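Side-chain contacts in uncharacterized protein (Legionella pneumophila subsp. pneumophila str. Philadelphia 1, PDB 4EZI), which is of unknown function but has the alpha/beta-hydrolase fold and may be a serine hydrolase of lipase type: residues 116-121 with 127-132; 135-140 with 168-173; 222-227 with 253-258. One frame throughout, in Å; residues are numbered along the deposited sequence.

Contact 1 of 3, residues 116-121 with 127-132; sequences PDYLGL and TLHPYV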
ATOM      1  N   PRO A 116      -8.430   0.953   0.793  1.00  6.97           N
ATOM      2  CA  PRO A 116      -8.722   1.029  -0.646  1.00  7.08           C
ATOM      3  C   PRO A 116      -8.305  -0.258  -1.366  1.00  6.36           C
ATOM      4  O   PRO A 116      -7.292  -0.860  -1.011  1.00  6.60           O
ATOM      5  CB  PRO A 116      -7.868   2.194  -1.133  1.00  8.06           C
ATOM      6  CG  PRO A 116      -6.728   2.258  -0.141  1.00  7.98           C
ATOM      7  CD  PRO A 116      -7.352   1.890   1.179  1.00  7.23           C
ATOM      8  N   ASP A 117      -9.018  -0.615  -2.431  1.00  6.33           N
ATOM      9  CA  ASP A 117      -8.578  -1.711  -3.280  1.00  6.03           C
ATOM     10  C   ASP A 117      -7.475  -1.327  -4.253  1.00  6.04           C
ATOM     11  O   ASP A 117      -6.682  -2.177  -4.653  1.00  5.96           O
ATOM     12  CB  ASP A 117      -9.749  -2.303  -4.092  1.00  6.69           C
ATOM     13  CG  ASP A 117     -10.773  -3.026  -3.262  1.00  6.50           C
ATOM     14  OD1 ASP A 117     -10.493  -3.417  -2.109  1.00  7.01           O
ATOM     15  OD2 ASP A 117     -11.884  -3.243  -3.793  1.00  7.42           O
ATOM     16  N   TYR A 118      -7.481  -0.063  -4.657  1.00  6.50           N
ATOM     17  CA  TYR A 118      -6.670   0.551  -5.734  1.00  6.30           C
ATOM     18  C   TYR A 118      -7.359   0.396  -7.099  1.00  5.99           C
ATOM     19  O   TYR A 118      -8.199  -0.474  -7.323  1.00  6.84           O
ATOM     20  CB  TYR A 118      -5.254   0.004  -5.878  1.00  6.37           C
ATOM     21  CG  TYR A 118      -4.353   0.072  -4.685  1.00  6.19           C
ATOM     22  CD1 TYR A 118      -4.419   1.077  -3.752  1.00  7.28           C
ATOM     23  CD2 TYR A 118      -3.349  -0.869  -4.550  1.00  6.78           C
ATOM     24  CE1 TYR A 118      -3.535   1.120  -2.680  1.00  7.47           C
ATOM     25  CE2 TYR A 118      -2.452  -0.811  -3.507  1.00  6.56           C
ATOM     26  CZ  TYR A 118      -2.538   0.181  -2.552  1.00  7.21           C
ATOM     27  OH  TYR A 118      -1.622   0.246  -1.512  1.00  7.62           O
ATOM     28  N   LEU A 119      -6.988   1.269  -8.018  1.00  6.68           N
ATOM     29  CA  LEU A 119      -7.461   1.190  -9.395  1.00  6.96           C
ATOM     30  C   LEU A 119      -7.043  -0.114 -10.050  1.00  7.02           C
ATOM     31  O   LEU A 119      -5.977  -0.678  -9.769  1.00  6.63           O
ATOM     32  CB  LEU A 119      -6.921   2.365 -10.199  1.00  7.56           C
ATOM     33  CG  LEU A 119      -7.332   3.753  -9.724  1.00  7.61           C
ATOM     34  CD1 LEU A 119      -6.799   4.793 -10.719  1.00 10.01           C
ATOM     35  CD2 LEU A 119      -8.832   3.885  -9.530  1.00 10.04           C
ATOM     36  N   GLY A 120      -7.895  -0.597 -10.952  1.00  6.85           N
ATOM     37  CA  GLY A 120      -7.646  -1.819 -11.679  1.00  7.54           C
ATOM     38  C   GLY A 120      -7.912  -3.092 -10.901  1.00  6.82           C
ATOM     39  O   GLY A 120      -7.706  -4.186 -11.428  1.00  9.21           O
ATOM     40  N   LEU A 121      -8.362  -2.959  -9.660  1.00  6.40           N
ATOM     41  CA  LEU A 121      -8.607  -4.101  -8.784  1.00  7.08           C
ATOM     42  C   LEU A 121     -10.012  -3.952  -8.192  1.00  6.81           C
ATOM     43  O   LEU A 121     -10.663  -2.914  -8.314  1.00  7.46           O
ATOM     44  CB  LEU A 121      -7.560  -4.200  -7.689  1.00  6.48           C
ATOM     45  CG  LEU A 121      -6.120  -4.302  -8.178  1.00  6.29           C
ATOM     46  CD1 LEU A 121      -5.154  -4.138  -7.004  1.00  7.96           C
ATOM     47  CD2 LEU A 121      -5.826  -5.598  -8.931  1.00  8.18           C
ATOM     48  N   THR A 127      -8.797  -2.089 -16.514  1.00 11.07           N
ATOM     49  CA  THR A 127      -8.451  -3.490 -16.695  1.00 11.61           C
ATOM     50  C   THR A 127      -7.152  -3.910 -16.010  1.00 11.65           C
ATOM     51  O   THR A 127      -6.911  -5.078 -15.850  1.00 14.54           O
ATOM     52  CB  THR A 127      -8.389  -3.865 -18.185  1.00 14.54           C
ATOM     53  OG1 THR A 127      -7.412  -3.056 -18.825  1.00 19.82           O
ATOM     54  CG2 THR A 127      -9.748  -3.663 -18.842  1.00 16.17           C
ATOM     55  N   LEU A 128      -6.338  -2.942 -15.610  1.00  9.32           N
ATOM     56  CA  LEU A 128      -4.988  -3.218 -15.097  1.00  8.28           C
ATOM     57  C   LEU A 128      -4.685  -2.244 -13.972  1.00  6.89           C
ATOM     58  O   LEU A 128      -4.929  -1.051 -14.086  1.00  8.15           O
ATOM     59  CB  LEU A 128      -3.960  -3.023 -16.220  1.00  8.54           C
ATOM     60  CG  LEU A 128      -2.515  -3.335 -15.878  1.00  8.29           C
ATOM     61  CD1 LEU A 128      -2.325  -4.777 -15.432  1.00  9.63           C
ATOM     62  CD2 LEU A 128      -1.672  -3.022 -17.124  1.00 10.41           C
ATOM     63  N   HIS A 129      -4.151  -2.741 -12.865  1.00  7.21           N
ATOM     64  CA  HIS A 129      -3.724  -1.863 -11.789  1.00  6.81           C
ATOM     65  C   HIS A 129      -2.537  -1.011 -12.234  1.00  6.79           C
ATOM     66  O   HIS A 129      -1.579  -1.562 -12.747  1.00  7.17           O
ATOM     67  CB  HIS A 129      -3.314  -2.756 -10.610  1.00  7.22           C
ATOM     68  CG  HIS A 129      -2.727  -2.020  -9.458  1.00  7.09           C
ATOM     69  ND1 HIS A 129      -3.355  -0.974  -8.826  1.00  7.37           N
ATOM     70  CD2 HIS A 129      -1.509  -2.145  -8.867  1.00  6.67           C
ATOM     71  CE1 HIS A 129      -2.538  -0.489  -7.896  1.00  7.49           C
ATOM     72  NE2 HIS A 129      -1.418  -1.190  -7.886  1.00  6.95           N
ATOM     73  N   PRO A 130      -2.591   0.329 -12.005  1.00  7.39           N
ATOM     74  CA  PRO A 130      -1.412   1.195 -12.212  1.00  7.28           C
ATOM     75  C   PRO A 130      -0.454   1.022 -11.031  1.00  7.77           C
ATOM     76  O   PRO A 130      -0.634   1.582  -9.961  1.00  9.21           O
ATOM     77  CB  PRO A 130      -2.017   2.616 -12.289  1.00  8.18           C
ATOM     78  CG  PRO A 130      -3.515   2.405 -12.355  1.00  7.60           C
ATOM     79  CD  PRO A 130      -3.766   1.129 -11.634  1.00  8.42           C
ATOM     80  N   TYR A 131       0.560   0.199 -11.241  1.00  6.88           N
ATOM     81  CA  TYR A 131       1.344  -0.410 -10.171  1.00  6.87           C
ATOM     82  C   TYR A 131       2.507   0.486  -9.766  1.00  5.92           C
ATOM     83  O   TYR A 131       3.352   0.871 -10.581  1.00  7.01           O
ATOM     84  CB  TYR A 131       1.841  -1.763 -10.652  1.00  6.62           C
ATOM     85  CG  TYR A 131       2.650  -2.538  -9.648  1.00  6.28           C
ATOM     86  CD1 TYR A 131       2.196  -2.783  -8.351  1.00  6.61           C
ATOM     87  CD2 TYR A 131       3.883  -3.035  -9.978  1.00  7.06           C
ATOM     88  CE1 TYR A 131       2.928  -3.524  -7.445  1.00  6.81           C
ATOM     89  CE2 TYR A 131       4.627  -3.793  -9.099  1.00  7.34           C
ATOM     90  CZ  TYR A 131       4.161  -4.020  -7.835  1.00  7.65           C
ATOM     91  OH  TYR A 131       4.949  -4.756  -6.985  1.00  8.38           O
ATOM     92  N   VAL A 132       2.571   0.843  -8.492  1.00  6.68           N
ATOM     93  CA  VAL A 132       3.631   1.745  -7.994  1.00  7.19           C
ATOM     94  C   VAL A 132       3.674   3.026  -8.845  1.00  7.06           C
ATOM     95  O   VAL A 132       4.748   3.543  -9.125  1.00  8.16           O
ATOM     96  CB  VAL A 132       5.037   1.065  -7.841  1.00  7.38           C
ATOM     97  CG1 VAL A 132       5.847   1.829  -6.773  1.00  9.63           C
ATOM     98  CG2 VAL A 132       4.912  -0.401  -7.469  1.00  8.81           C
TER
HETATM   99  O   HOH W   1      -6.885  -6.404 -12.793  1.00 20.75           O

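Contact 2 of 3, residues 135-140 with 168-173; sequences ETLASS and YSEGGF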
ATOM      1  N   GLU A 135       0.929   9.022  -8.596  1.00  8.31           N
ATOM      2  CA  GLU A 135      -0.176   9.964  -8.704  1.00  8.47           C
ATOM      3  C   GLU A 135      -1.510   9.352  -8.307  1.00  9.28           C
ATOM      4  O   GLU A 135      -2.276   9.946  -7.545  1.00  9.92           O
ATOM      5  CB  GLU A 135      -0.244  10.486 -10.127  1.00 10.04           C
ATOM      6  CG  GLU A 135      -1.396  11.428 -10.445  1.00 14.19           C
ATOM      7  CD  GLU A 135      -1.471  12.667  -9.583  1.00 20.91           C
ATOM      8  OE1 GLU A 135      -0.395  13.238  -9.251  1.00 23.13           O
ATOM      9  OE2 GLU A 135      -2.618  13.099  -9.256  1.00 23.19           O
ATOM     10  N   THR A 136      -1.814   8.184  -8.878  1.00  7.75           N
ATOM     11  CA  THR A 136      -3.089   7.540  -8.648  1.00  8.20           C
ATOM     12  C   THR A 136      -3.111   6.691  -7.378  1.00  7.57           C
ATOM     13  O   THR A 136      -4.182   6.531  -6.800  1.00  8.59           O
ATOM     14  CB  THR A 136      -3.606   6.749  -9.855  1.00  8.97           C
ATOM     15  OG1 THR A 136      -2.616   5.809 -10.271  1.00  9.62           O
ATOM     16  CG2 THR A 136      -4.018   7.664 -11.009  1.00 10.30           C
ATOM     17  N   LEU A 137      -1.994   6.143  -6.927  1.00  7.09           N
ATOM     18  CA  LEU A 137      -2.015   5.508  -5.608  1.00  7.25           C
ATOM     19  C   LEU A 137      -2.395   6.554  -4.550  1.00  8.22           C
ATOM     20  O   LEU A 137      -3.209   6.311  -3.665  1.00  8.42           O
ATOM     21  CB  LEU A 137      -0.688   4.847  -5.280  1.00  7.54           C
ATOM     22  CG  LEU A 137      -0.393   3.532  -6.005  1.00  7.54           C
ATOM     23  CD1 LEU A 137       1.031   3.064  -5.755  1.00  8.53           C
ATOM     24  CD2 LEU A 137      -1.412   2.429  -5.651  1.00  8.32           C
ATOM     25  N   ALA A 138      -1.848   7.758  -4.680  1.00  7.83           N
ATOM     26  CA  ALA A 138      -2.145   8.827  -3.722  1.00  8.06           C
ATOM     27  C   ALA A 138      -3.605   9.270  -3.841  1.00  7.90           C
ATOM     28  O   ALA A 138      -4.345   9.312  -2.847  1.00  9.23           O
ATOM     29  CB  ALA A 138      -1.188  10.018  -3.946  1.00  9.05           C
ATOM     30  N   SER A 139      -4.054   9.606  -5.046  1.00  8.58           N
ATOM     31  CA  SER A 139      -5.393  10.151  -5.180  1.00  9.03           C
ATOM     32  C   SER A 139      -6.462   9.106  -4.884  1.00  9.12           C
ATOM     33  O   SER A 139      -7.466   9.411  -4.233  1.00  9.13           O
ATOM     34  CB  SER A 139      -5.609  10.743  -6.593  1.00  9.86           C
ATOM     35  OG  SER A 139      -5.350   9.814  -7.618  1.00 10.06           O
ATOM     36  N   SER A 140      -6.268   7.855  -5.317  1.00  7.70           N
ATOM     37  CA  SER A 140      -7.248   6.826  -5.056  1.00  7.87           C
ATOM     38  C   SER A 140      -7.368   6.548  -3.552  1.00  7.96           C
ATOM     39  O   SER A 140      -8.465   6.264  -3.069  1.00  8.86           O
ATOM     40  CB  SER A 140      -6.966   5.534  -5.837  1.00  9.55           C
ATOM     41  OG  SER A 140      -5.786   4.896  -5.389  1.00 10.55           O
ATOM     42  N   TYR A 168       1.907  -1.643   3.600  1.00  6.54           N
ATOM     43  CA  TYR A 168       3.079  -2.532   3.492  1.00  6.45           C
ATOM     44  C   TYR A 168       3.446  -2.667   2.035  1.00  7.18           C
ATOM     45  O   TYR A 168       2.590  -2.834   1.175  1.00  7.25           O
ATOM     46  CB  TYR A 168       2.769  -3.913   4.083  1.00  7.26           C
ATOM     47  CG  TYR A 168       4.018  -4.707   4.431  1.00  7.36           C
ATOM     48  CD1 TYR A 168       4.741  -4.388   5.567  1.00  8.12           C
ATOM     49  CD2 TYR A 168       4.502  -5.744   3.630  1.00  7.59           C
ATOM     50  CE1 TYR A 168       5.900  -5.092   5.904  1.00  8.03           C
ATOM     51  CE2 TYR A 168       5.656  -6.432   3.943  1.00  7.71           C
ATOM     52  CZ  TYR A 168       6.346  -6.099   5.093  1.00  7.91           C
ATOM     53  OH  TYR A 168       7.518  -6.719   5.424  1.00  9.57           O
ATOM     54  N   SER A 169       4.748  -2.672   1.772  1.00  6.96           N
ATOM     55  CA  SER A 169       5.299  -3.010   0.450  1.00  7.79           C
ATOM     56  C   SER A 169       4.817  -1.959  -0.556  1.00  7.37           C
ATOM     57  O   SER A 169       5.075  -0.769  -0.325  1.00  7.97           O
ATOM     58  CB  SER A 169       4.984  -4.474   0.132  1.00  9.13           C
ATOM     59  OG  SER A 169       5.786  -4.980  -0.913  1.00 11.08           O
ATOM     60  N   GLU A 170       4.145  -2.329  -1.648  1.00  7.70           N
ATOM     61  CA  GLU A 170       3.551  -1.303  -2.520  1.00  7.37           C
ATOM     62  C   GLU A 170       2.766  -0.291  -1.678  1.00  7.35           C
ATOM     63  O   GLU A 170       2.772   0.903  -1.969  1.00  7.54           O
ATOM     64  CB  GLU A 170       2.605  -1.915  -3.569  1.00  7.58           C
ATOM     65  CG  GLU A 170       2.042  -0.868  -4.511  1.00  8.16           C
ATOM     66  CD  GLU A 170       0.963  -1.345  -5.441  1.00  7.76           C
ATOM     67  OE1 GLU A 170       0.427  -2.446  -5.264  1.00  7.25           O
ATOM     68  OE2 GLU A 170       0.659  -0.563  -6.396  1.00  7.13           O
ATOM     69  N   GLY A 171       2.070  -0.782  -0.667  1.00  6.91           N
ATOM     70  CA  GLY A 171       1.292   0.071   0.211  1.00  7.37           C
ATOM     71  C   GLY A 171       2.060   0.983   1.124  1.00  6.48           C
ATOM     72  O   GLY A 171       1.513   1.984   1.571  1.00  7.15           O
ATOM     73  N   GLY A 172       3.314   0.630   1.387  1.00  6.66           N
ATOM     74  CA  GLY A 172       4.187   1.581   2.074  1.00  7.41           C
ATOM     75  C   GLY A 172       4.457   2.782   1.192  1.00  7.57           C
ATOM     76  O   GLY A 172       4.451   3.920   1.652  1.00  8.08           O
ATOM     77  N   PHE A 173       4.717   2.517  -0.087  1.00  7.11           N
ATOM     78  CA  PHE A 173       4.839   3.583  -1.076  1.00  7.62           C
ATOM     79  C   PHE A 173       3.533   4.381  -1.185  1.00  7.05           C
ATOM     80  O   PHE A 173       3.548   5.605  -1.150  1.00  7.85           O
ATOM     81  CB  PHE A 173       5.282   2.952  -2.398  1.00  8.28           C
ATOM     82  CG  PHE A 173       5.441   3.912  -3.550  1.00  7.94           C
ATOM     83  CD1 PHE A 173       4.390   4.234  -4.382  1.00  8.76           C
ATOM     84  CD2 PHE A 173       6.680   4.452  -3.831  1.00 10.75           C
ATOM     85  CE1 PHE A 173       4.561   5.077  -5.461  1.00  8.51           C
ATOM     86  CE2 PHE A 173       6.858   5.280  -4.918  1.00 12.70           C
ATOM     87  CZ  PHE A 173       5.805   5.618  -5.718  1.00  9.93           C
TER

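Contact 3 of 3, residues 222-227 with 253-258; sequences LAYFFY and ELMDGY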
ATOM      1  N   LEU A 222       8.777  -6.622 -11.384  1.00  5.96           N
ATOM      2  CA  LEU A 222       9.261  -5.830 -12.516  1.00  6.66           C
ATOM      3  C   LEU A 222       8.385  -6.011 -13.735  1.00  6.54           C
ATOM      4  O   LEU A 222       8.140  -5.053 -14.471  1.00  6.95           O
ATOM      5  CB  LEU A 222      10.725  -6.166 -12.836  1.00  7.70           C
ATOM      6  CG  LEU A 222      11.704  -5.700 -11.756  1.00  7.77           C
ATOM      7  CD1 LEU A 222      13.076  -6.312 -12.013  1.00 13.21           C
ATOM      8  CD2 LEU A 222      11.801  -4.188 -11.658  1.00 16.29           C
ATOM      9  N   ALA A 223       7.935  -7.236 -13.966  1.00  6.02           N
ATOM     10  CA  ALA A 223       7.006  -7.493 -15.072  1.00  7.07           C
ATOM     11  C   ALA A 223       5.727  -6.637 -14.894  1.00  6.31           C
ATOM     12  O   ALA A 223       5.286  -5.945 -15.817  1.00  6.98           O
ATOM     13  CB  ALA A 223       6.662  -8.972 -15.106  1.00  7.93           C
ATOM     14  N   TYR A 224       5.183  -6.660 -13.686  1.00  6.19           N
ATOM     15  CA  TYR A 224       3.970  -5.887 -13.396  1.00  6.31           C
ATOM     16  C   TYR A 224       4.218  -4.398 -13.600  1.00  6.25           C
ATOM     17  O   TYR A 224       3.430  -3.668 -14.209  1.00  6.78           O
ATOM     18  CB  TYR A 224       3.545  -6.190 -11.957  1.00  7.15           C
ATOM     19  CG  TYR A 224       2.135  -5.902 -11.482  1.00  7.13           C
ATOM     20  CD1 TYR A 224       1.101  -5.547 -12.334  1.00  9.26           C
ATOM     21  CD2 TYR A 224       1.825  -6.089 -10.152  1.00  8.67           C
ATOM     22  CE1 TYR A 224      -0.197  -5.432 -11.867  1.00 10.46           C
ATOM     23  CE2 TYR A 224       0.507  -5.979  -9.680  1.00  8.69           C
ATOM     24  CZ  TYR A 224      -0.491  -5.641 -10.533  1.00  8.48           C
ATOM     25  OH  TYR A 224      -1.787  -5.560 -10.086  1.00 10.12           O
ATOM     26  N   PHE A 225       5.344  -3.914 -13.073  1.00  6.08           N
ATOM     27  CA  PHE A 225       5.625  -2.510 -13.106  1.00  6.72           C
ATOM     28  C   PHE A 225       5.759  -1.972 -14.529  1.00  6.24           C
ATOM     29  O   PHE A 225       5.123  -0.998 -14.901  1.00  6.34           O
ATOM     30  CB  PHE A 225       6.901  -2.178 -12.293  1.00  6.74           C
ATOM     31  CG  PHE A 225       7.210  -0.706 -12.278  1.00  7.07           C
ATOM     32  CD1 PHE A 225       6.477   0.148 -11.471  1.00  8.13           C
ATOM     33  CD2 PHE A 225       8.158  -0.159 -13.119  1.00  7.78           C
ATOM     34  CE1 PHE A 225       6.672   1.499 -11.484  1.00  9.16           C
ATOM     35  CE2 PHE A 225       8.359   1.213 -13.126  1.00  9.06           C
ATOM     36  CZ  PHE A 225       7.617   2.034 -12.306  1.00  9.21           C
ATOM     37  N   PHE A 226       6.613  -2.598 -15.325  1.00  6.16           N
ATOM     38  CA  PHE A 226       6.831  -2.092 -16.673  1.00  6.19           C
ATOM     39  C   PHE A 226       5.663  -2.371 -17.602  1.00  6.09           C
ATOM     40  O   PHE A 226       5.369  -1.569 -18.491  1.00  6.98           O
ATOM     41  CB  PHE A 226       8.184  -2.555 -17.238  1.00  7.39           C
ATOM     42  CG  PHE A 226       9.349  -1.889 -16.560  1.00  6.97           C
ATOM     43  CD1 PHE A 226       9.602  -0.546 -16.775  1.00  7.73           C
ATOM     44  CD2 PHE A 226      10.142  -2.582 -15.700  1.00  7.93           C
ATOM     45  CE1 PHE A 226      10.663   0.098 -16.134  1.00  8.65           C
ATOM     46  CE2 PHE A 226      11.210  -1.955 -15.061  1.00  8.69           C
ATOM     47  CZ  PHE A 226      11.460  -0.619 -15.268  1.00  8.82           C
ATOM     48  N   TYR A 227       4.956  -3.493 -17.408  1.00  6.32           N
ATOM     49  CA  TYR A 227       3.759  -3.743 -18.207  1.00  6.89           C
ATOM     50  C   TYR A 227       2.707  -2.661 -17.944  1.00  6.17           C
ATOM     51  O   TYR A 227       2.119  -2.082 -18.872  1.00  6.94           O
ATOM     52  CB  TYR A 227       3.221  -5.152 -17.944  1.00  6.95           C
ATOM     53  CG  TYR A 227       1.928  -5.433 -18.649  1.00  7.77           C
ATOM     54  CD1 TYR A 227       1.811  -5.312 -20.017  1.00  9.44           C
ATOM     55  CD2 TYR A 227       0.801  -5.792 -17.950  1.00  8.68           C
ATOM     56  CE1 TYR A 227       0.607  -5.546 -20.679  1.00  9.25           C
ATOM     57  CE2 TYR A 227      -0.404  -6.026 -18.591  1.00  9.70           C
ATOM     58  CZ  TYR A 227      -0.503  -5.884 -19.962  1.00 10.06           C
ATOM     59  OH  TYR A 227      -1.704  -6.117 -20.614  1.00 12.24           O
ATOM     60  N   GLU A 253      -0.899 -11.841 -20.326  1.00 10.40           N
ATOM     61  CA  GLU A 253      -1.788 -12.913 -19.884  1.00 10.74           C
ATOM     62  C   GLU A 253      -1.711 -13.115 -18.361  1.00 10.06           C
ATOM     63  O   GLU A 253      -2.728 -13.164 -17.652  1.00 11.41           O
ATOM     64  CB  GLU A 253      -1.448 -14.276 -20.517  0.50 13.81           C
ATOM     65  CG  GLU A 253      -1.277 -14.413 -22.031  0.50 21.67           C
ATOM     66  CD  GLU A 253      -0.554 -15.733 -22.386  0.50 26.53           C
ATOM     67  OE1 GLU A 253      -0.810 -16.752 -21.706  0.50 28.59           O
ATOM     68  OE2 GLU A 253       0.277 -15.768 -23.324  0.50 23.66           O
ATOM     69  N   LEU A 254      -0.497 -13.222 -17.846  1.00  8.35           N
ATOM     70  CA  LEU A 254      -0.299 -13.444 -16.416  1.00  8.85           C
ATOM     71  C   LEU A 254      -0.866 -12.325 -15.572  1.00  8.68           C
ATOM     72  O   LEU A 254      -1.261 -12.567 -14.424  1.00 10.40           O
ATOM     73  CB  LEU A 254       1.177 -13.602 -16.088  1.00  8.81           C
ATOM     74  CG  LEU A 254       1.869 -14.821 -16.696  1.00  9.18           C
ATOM     75  CD1 LEU A 254       3.379 -14.744 -16.437  1.00 11.01           C
ATOM     76  CD2 LEU A 254       1.274 -16.144 -16.216  1.00 11.21           C
HETATM   77  N   MSE A 255      -0.863 -11.102 -16.122  1.00  8.72           N
HETATM   78  CA  MSE A 255      -1.323  -9.939 -15.393  1.00  8.13           C
HETATM   79  C   MSE A 255      -2.775  -9.587 -15.626  1.00  9.17           C
HETATM   80  O   MSE A 255      -3.172  -8.477 -15.337  1.00 11.52           O
HETATM   81  CB  MSE A 255      -0.416  -8.719 -15.678  1.00  9.58           C
HETATM   82  CG  MSE A 255       1.056  -8.944 -15.397  1.00 10.35           C
HETATM   83 SE   MSE A 255       1.421  -9.193 -13.559  0.75 11.67          SE
HETATM   84  CE  MSE A 255       3.158 -10.122 -13.724  1.00 14.59           C
ATOM     85  N   ASP A 256      -3.580 -10.560 -16.052  1.00  8.62           N
ATOM     86  CA  ASP A 256      -4.980 -10.308 -16.385  1.00  8.78           C
ATOM     87  C   ASP A 256      -5.889 -10.161 -15.173  1.00  8.69           C
ATOM     88  O   ASP A 256      -7.055  -9.831 -15.345  1.00 10.53           O
ATOM     89  CB  ASP A 256      -5.496 -11.378 -17.354  1.00  9.38           C
ATOM     90  CG  ASP A 256      -5.613 -12.768 -16.737  1.00  9.11           C
ATOM     91  OD1 ASP A 256      -5.245 -12.992 -15.564  1.00  9.06           O
ATOM     92  OD2 ASP A 256      -6.050 -13.697 -17.493  1.00 12.29           O
ATOM     93  N   GLY A 257      -5.383 -10.400 -13.973  1.00  8.18           N
ATOM     94  CA  GLY A 257      -6.148 -10.314 -12.749  1.00  7.79           C
ATOM     95  C   GLY A 257      -6.748 -11.626 -12.276  1.00  8.02           C
ATOM     96  O   GLY A 257      -7.371 -11.660 -11.213  1.00  8.07           O
ATOM     97  N   TYR A 258      -6.530 -12.710 -13.046  1.00  8.54           N
ATOM     98  CA  TYR A 258      -7.152 -14.010 -12.785  1.00  9.16           C
ATOM     99  C   TYR A 258      -6.135 -15.136 -12.729  1.00  9.25           C
ATOM    100  O   TYR A 258      -6.494 -16.296 -12.793  1.00 12.40           O
ATOM    101  CB  TYR A 258      -8.257 -14.291 -13.820  1.00 10.00           C
ATOM    102  CG  TYR A 258      -9.342 -13.268 -13.696  1.00 10.08           C
ATOM    103  CD1 TYR A 258     -10.275 -13.351 -12.669  1.00 11.30           C
ATOM    104  CD2 TYR A 258      -9.390 -12.161 -14.529  1.00  9.87           C
ATOM    105  CE1 TYR A 258     -11.239 -12.391 -12.494  1.00 10.86           C
ATOM    106  CE2 TYR A 258     -10.369 -11.188 -14.352  1.00 11.61           C
ATOM    107  CZ  TYR A 258     -11.296 -11.318 -13.339  1.00  9.61           C
ATOM    108  OH  TYR A 258     -12.282 -10.365 -13.160  1.00 11.82           O
TER

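Contact 1 of 3, residues 116-121 with 127-132
His129 points the ND1 edge of its imidazole at the carbonyl of Leu119, and most of the contact is built round that ring. His129 ND1 donates to Leu119 O over 2.8 Å with an N-H...O angle of 156°. The acceptor lies almost in the ring plane and the donor in the carbonyl plane, so the bond sets the tilt of the imidazole as well as its position. NE2 is hydrogen-bonded to Glu170 OE2, so both imidazole nitrogens are engaged and the rotation of the ring is fixed. Carrying CG anti to the backbone N (chi1 175°) sends the ring back over the turn formed by residues 118-121, a type II beta turn with Gly120 at a positive phi. Leu121 CD1 sits over one face as a CH-pi partner, 4.3 Å from the centroid of the His129 ring. His129 CE1 meets Tyr118 CB at 3.4 Å, while the two aromatic planes, only 15° apart, are slid so far that they scarcely overlap. The backbone adds a C-H...O contact from His129 CA to the same Leu119 O at 3.2 Å. Apolar side-chain packing of Pro130 CD on Leu119 CB, at 3.7 Å, completes the tight part. The join is looser toward Thr127, whose side chain turns away. There a water bridges the backbones, donating to Gly120 O at 2.7 Å and weakly to Thr127 O. Both segments belong to the connection between strand 112-116 and helix 134-154; Leu137 of that helix touches Tyr118 and His129, the Glu170 side chain, at the start of helix 170-185, touches Tyr118 and Tyr131, and helix 218-233 packs against Leu128 and Pro130.

Contact 2 of 3, residues 135-140 with 168-173
Leu137 of helix 134-154 packs against the first turn of helix 170-185, which follows what appears to be the nucleophile elbow of an alpha/beta hydrolase, with Ser169 as the probable nucleophile. From CB, directed at the other helix, the leucine runs to CG, placed beside its own backbone N (chi1 -75°), and there forks. Leu137 CD1 does most of the work: it reaches Glu170 OE2 at 3.7 Å and meets Phe173 CD1 at 3.8 Å, lying at the edge of the phenyl ring near its plane. Leu137 CD2 makes a single approach, also 3.7 Å, to the same Glu170 OE2, so both methyls of the fork face that oxygen from the same side. Leu137 crosses both partners at about a right angle. The extended Glu170 chain brings its carboxylate into this buried place, where two donors, His129 NE2 and Val132 N, grip OE2. Next door, Ser169 OG is hydrogen-bonded to His351 NE2, consistent with a Ser-His-Asp triad completed by Asp318. Just before Leu137, Thr136 O accepts from both Ser140 N and Ser140 OG, one turn on, the hydroxyl OG at 2.7 Å from Thr136 O.

Contact 3 of 3, residues 222-227 with 253-258
Met255, present as selenomethionine, reaches across to Tyr224 in a Met-aromatic contact, joining helix 218-233 to the end of helix 247-254, both in the largely helical insertion between strands 193-197 and 310-314 of the alpha/beta-hydrolase fold. Met255 SE is 4.3 Å from the Tyr224 ring centroid, approaching obliquely at 31° off the normal, and comes nearest to Tyr224 CD1, at 3.9 Å. A bend at chi2 (-67°) folds the chain, which lets three of its parts serve three residues. Met255 CB lies against Tyr227 CD2 at 3.9 Å, with the two side chains sliding past each other in opposite directions. SE takes Tyr224, and the terminal Met255 CE packs on Ala223 CB at 3.9 Å. No hydrogen bond crosses here; the grip is apolar throughout. Further out, Tyr224 is held by its hydroxyl, bonded to Arg84 O, and by a stack with Tyr131, while Tyr227 rests on Leu128 and Phe239. Met255 also touches Phe85 of a loop and Ile264 of helix 261-267. What positions Met255 is the end of helix 247-254: it is the first residue to leave helical geometry. The chain then turns at Asp256 and Gly257, the glycine at a positive phi. An Asx turn secures this exit, with Tyr258 N donating to Asp256 OD1 at 2.8 Å, from above the carboxylate plane.

In the fold
Contact 1 stands between the other two and touches both. On one side His129 NE2 meets Glu170 OE2 of contact 2 at 2.6 Å, a probable hydrogen bond, so the loop of residues 127-132 is tied to the residue directly after the presumed nucleophile Ser169. On the other, His129 CB lies 3.2 Å from Tyr224 OH of contact 3, and Leu128 CD2 packs 3.6 Å from Tyr227 CE2. Contacts 2 and 3 do not touch; their centres are about 17 Å apart. A bound di(hydroxyethyl)ether, probably from the crystallisation liquor, lies about 4 Å from the Glu170 side chain and about 7 Å from that of Tyr224.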